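Local atomic coordinates of murein peptide amidase A (Escherichia coli O157:H7, PDB entry 5HXD), a protein that probably hydrolyses the gamma-D-glutamyl-diaminopimelate amide bond of murein tripeptide, as a zinc-dependent M14 peptidase in peptidoglycan degradation. Residues Arg39-Leu45 with Pro150-Phe156. Sequence-based numbering, arbitrary orientation.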
loop_
_atom_site.group_PDB
_atom_site.type_symbol
_atom_site.label_atom_id
_atom_site.label_comp_id
_atom_site.label_asym_id
_atom_site.label_seq_id
_atom_site.Cartn_x
_atom_site.Cartn_y
_atom_site.Cartn_z
ATOM N N ARG A 39 9.237 -4.761 -30.089
ATOM C CA ARG A 39 10.480 -5.333 -29.554
ATOM C C ARG A 39 11.112 -4.422 -28.495
ATOM O O ARG A 39 11.919 -4.852 -27.668
ATOM C CB ARG A 39 11.477 -5.594 -30.691
ATOM C CG ARG A 39 12.714 -6.386 -30.282
ATOM C CD ARG A 39 13.713 -6.530 -31.425
ATOM N NE ARG A 39 13.259 -7.452 -32.466
ATOM C CZ ARG A 39 13.365 -8.777 -32.384
ATOM N NH1 ARG A 39 13.902 -9.342 -31.301
ATOM N NH2 ARG A 39 12.927 -9.540 -33.378
ATOM N N GLU A 40 10.728 -3.157 -28.532
ATOM C CA GLU A 40 11.261 -2.160 -27.629
ATOM C C GLU A 40 10.561 -2.228 -26.273
ATOM O O GLU A 40 11.076 -1.726 -25.267
ATOM C CB GLU A 40 11.091 -0.764 -28.235
ATOM C CG GLU A 40 9.624 -0.338 -28.327
ATOM C CD GLU A 40 9.402 0.910 -29.158
ATOM O OE1 GLU A 40 9.800 0.913 -30.352
ATOM O OE2 GLU A 40 8.814 1.879 -28.624
ATOM N N SER A 41 9.374 -2.827 -26.262
ATOM C CA SER A 41 8.535 -2.852 -25.071
ATOM C C SER A 41 9.256 -3.507 -23.924
ATOM O O SER A 41 9.779 -4.618 -24.067
ATOM C CB SER A 41 7.231 -3.580 -25.333
ATOM O OG SER A 41 6.335 -2.729 -26.009
ATOM N N GLY A 42 9.302 -2.781 -22.809
ATOM C CA GLY A 42 9.913 -3.241 -21.583
ATOM C C GLY A 42 8.868 -3.425 -20.503
ATOM O O GLY A 42 7.669 -3.356 -20.775
ATOM N N LEU A 43 9.314 -3.651 -19.275
ATOM C CA LEU A 43 8.382 -3.944 -18.185
ATOM C C LEU A 43 8.620 -3.007 -17.011
ATOM O O LEU A 43 9.772 -2.819 -16.583
ATOM C CB LEU A 43 8.523 -5.409 -17.751
ATOM C CG LEU A 43 7.639 -5.982 -16.639
ATOM C CD1 LEU A 43 6.174 -5.630 -16.844
ATOM C CD2 LEU A 43 7.835 -7.487 -16.593
ATOM N N ILE A 44 7.547 -2.406 -16.496
ATOM C CA ILE A 44 7.677 -1.563 -15.306
ATOM C C ILE A 44 6.902 -2.168 -14.133
ATOM O O ILE A 44 5.714 -2.477 -14.218
ATOM C CB ILE A 44 7.222 -0.113 -15.580
ATOM C CG1 ILE A 44 7.940 0.429 -16.822
ATOM C CG2 ILE A 44 7.541 0.783 -14.386
ATOM C CD1 ILE A 44 7.176 1.510 -17.557
ATOM N N LEU A 45 7.610 -2.329 -13.029
ATOM C CA LEU A 45 7.191 -3.202 -11.948
ATOM C C LEU A 45 7.125 -2.408 -10.670
ATOM O O LEU A 45 7.901 -1.457 -10.497
ATOM C CB LEU A 45 8.203 -4.343 -11.789
ATOM C CG LEU A 45 7.856 -5.825 -11.771
ATOM C CD1 LEU A 45 7.010 -6.216 -12.954
ATOM C CD2 LEU A 45 9.145 -6.596 -11.778
ATOM N N PRO A 150 10.002 -9.304 -22.351
ATOM C CA PRO A 150 10.239 -7.855 -22.399
ATOM C C PRO A 150 11.650 -7.483 -22.839
ATOM O O PRO A 150 12.553 -8.310 -22.732
ATOM C CB PRO A 150 9.997 -7.416 -20.951
ATOM C CG PRO A 150 10.315 -8.627 -20.149
ATOM C CD PRO A 150 9.856 -9.793 -20.975
ATOM N N ALA A 151 11.828 -6.252 -23.310
ATOM C CA ALA A 151 13.147 -5.739 -23.665
ATOM C C ALA A 151 14.021 -5.546 -22.426
ATOM O O ALA A 151 15.248 -5.662 -22.484
ATOM C CB ALA A 151 13.008 -4.430 -24.418
ATOM N N TRP A 152 13.366 -5.231 -21.311
ATOM C CA TRP A 152 14.023 -4.977 -20.031
ATOM C C TRP A 152 12.973 -4.881 -18.922
ATOM O O TRP A 152 11.770 -4.987 -19.186
ATOM C CB TRP A 152 14.850 -3.699 -20.100
ATOM C CG TRP A 152 14.152 -2.563 -20.786
ATOM C CD1 TRP A 152 14.349 -2.132 -22.068
ATOM C CD2 TRP A 152 13.154 -1.704 -20.225
ATOM N NE1 TRP A 152 13.535 -1.054 -22.338
ATOM C CE2 TRP A 152 12.791 -0.776 -21.225
ATOM C CE3 TRP A 152 12.531 -1.627 -18.969
ATOM C CZ2 TRP A 152 11.835 0.212 -21.007
ATOM C CZ3 TRP A 152 11.584 -0.651 -18.759
ATOM C CH2 TRP A 152 11.243 0.256 -19.768
ATOM N N VAL A 153 13.429 -4.699 -17.685
ATOM C CA VAL A 153 12.539 -4.542 -16.545
ATOM C C VAL A 153 13.040 -3.444 -15.616
ATOM O O VAL A 153 14.188 -3.471 -15.212
ATOM C CB VAL A 153 12.404 -5.871 -15.733
ATOM C CG1 VAL A 153 11.364 -5.739 -14.596
ATOM C CG2 VAL A 153 12.034 -7.027 -16.644
ATOM N N VAL A 154 12.184 -2.481 -15.276
ATOM C CA VAL A 154 12.469 -1.577 -14.161
ATOM C C VAL A 154 11.580 -1.933 -12.959
ATOM O O VAL A 154 10.348 -1.915 -13.052
ATOM C CB VAL A 154 12.254 -0.086 -14.523
ATOM C CG1 VAL A 154 12.336 0.770 -13.266
ATOM C CG2 VAL A 154 13.284 0.387 -15.543
ATOM N N SER A 155 12.212 -2.271 -11.841
ATOM C CA SER A 155 11.498 -2.642 -10.623
ATOM C C SER A 155 11.724 -1.613 -9.522
ATOM O O SER A 155 12.840 -1.437 -9.052
ATOM C CB SER A 155 11.941 -4.019 -10.151
ATOM O OG SER A 155 11.618 -4.199 -8.790
ATOM N N PHE A 156 10.654 -0.934 -9.124
ATOM C CA PHE A 156 10.720 0.116 -8.107
ATOM C C PHE A 156 10.641 -0.400 -6.671
ATOM O O PHE A 156 9.807 -1.251 -6.379
ATOM C CB PHE A 156 9.595 1.113 -8.338
ATOM C CG PHE A 156 9.798 1.954 -9.531
ATOM C CD1 PHE A 156 10.439 3.165 -9.422
ATOM C CD2 PHE A 156 9.383 1.522 -10.771
ATOM C CE1 PHE A 156 10.664 3.938 -10.528
ATOM C CE2 PHE A 156 9.596 2.291 -11.882
ATOM C CZ PHE A 156 10.237 3.506 -11.758
HETATM O O HOH W 1 12.725 0.151 -24.739
#
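With CG of Trp152 set between its backbone N and carbonyl carbon (chi1 44°), the indole swings across to Gly42, whose CA sits over one face, 3.8 Å from the centroid of the six-membered ring. That line lies 9° off the ring normal, the geometry of a CH-pi contact. A water at the edge of the indole, in its plane, accepts from Trp152 NE1 at 2.8 Å and donates to Glu40 O.

Phe156 is turned differently: its CG is anti to the carbonyl carbon (chi1 -71°), which turns the ring edge toward Ile44 and Leu45. Phe156 CE2 meets Ile44 CG2 at 3.6 Å, the two side chains lying alongside and pointing the same way, while Leu45 O reaches the ring edge in plane. On the face shared by Leu43, Leu45 and Val153, Leu45 CD2 crosses Val153 CG1 at a slant, 3.7 Å away.

The backbones pair as parallel strands, with bridges Leu43-Val153, Ile44-Val154 and Leu45-Ser155. Val154 is gripped from both its N and its O: its N-H goes to Leu43 O, and its O receives Leu45 N at 2.8 Å. Ahead of the strands, Ala151 N donates to Ser41 O at 2.7 Å, extending the pairing into the loops.

The side chain of Ser155 comes within about 3 Å (nearest atoms) of that of His157, a predicted ligand of the catalytic zinc, and lies about 8 Å from the bound zinc ion. Strands 43-45 and 153-157 are adjacent inner members of the mixed sheet of this M14 peptidase fold: Ile44 bonds to His74 and Val76 on one side, Val153 to His205 and Ile207 on the other. Helix 136-148 covers Leu43, Leu45 and Pro150, and Phe195 of helix 195-201 packs on Leu45 and Val153.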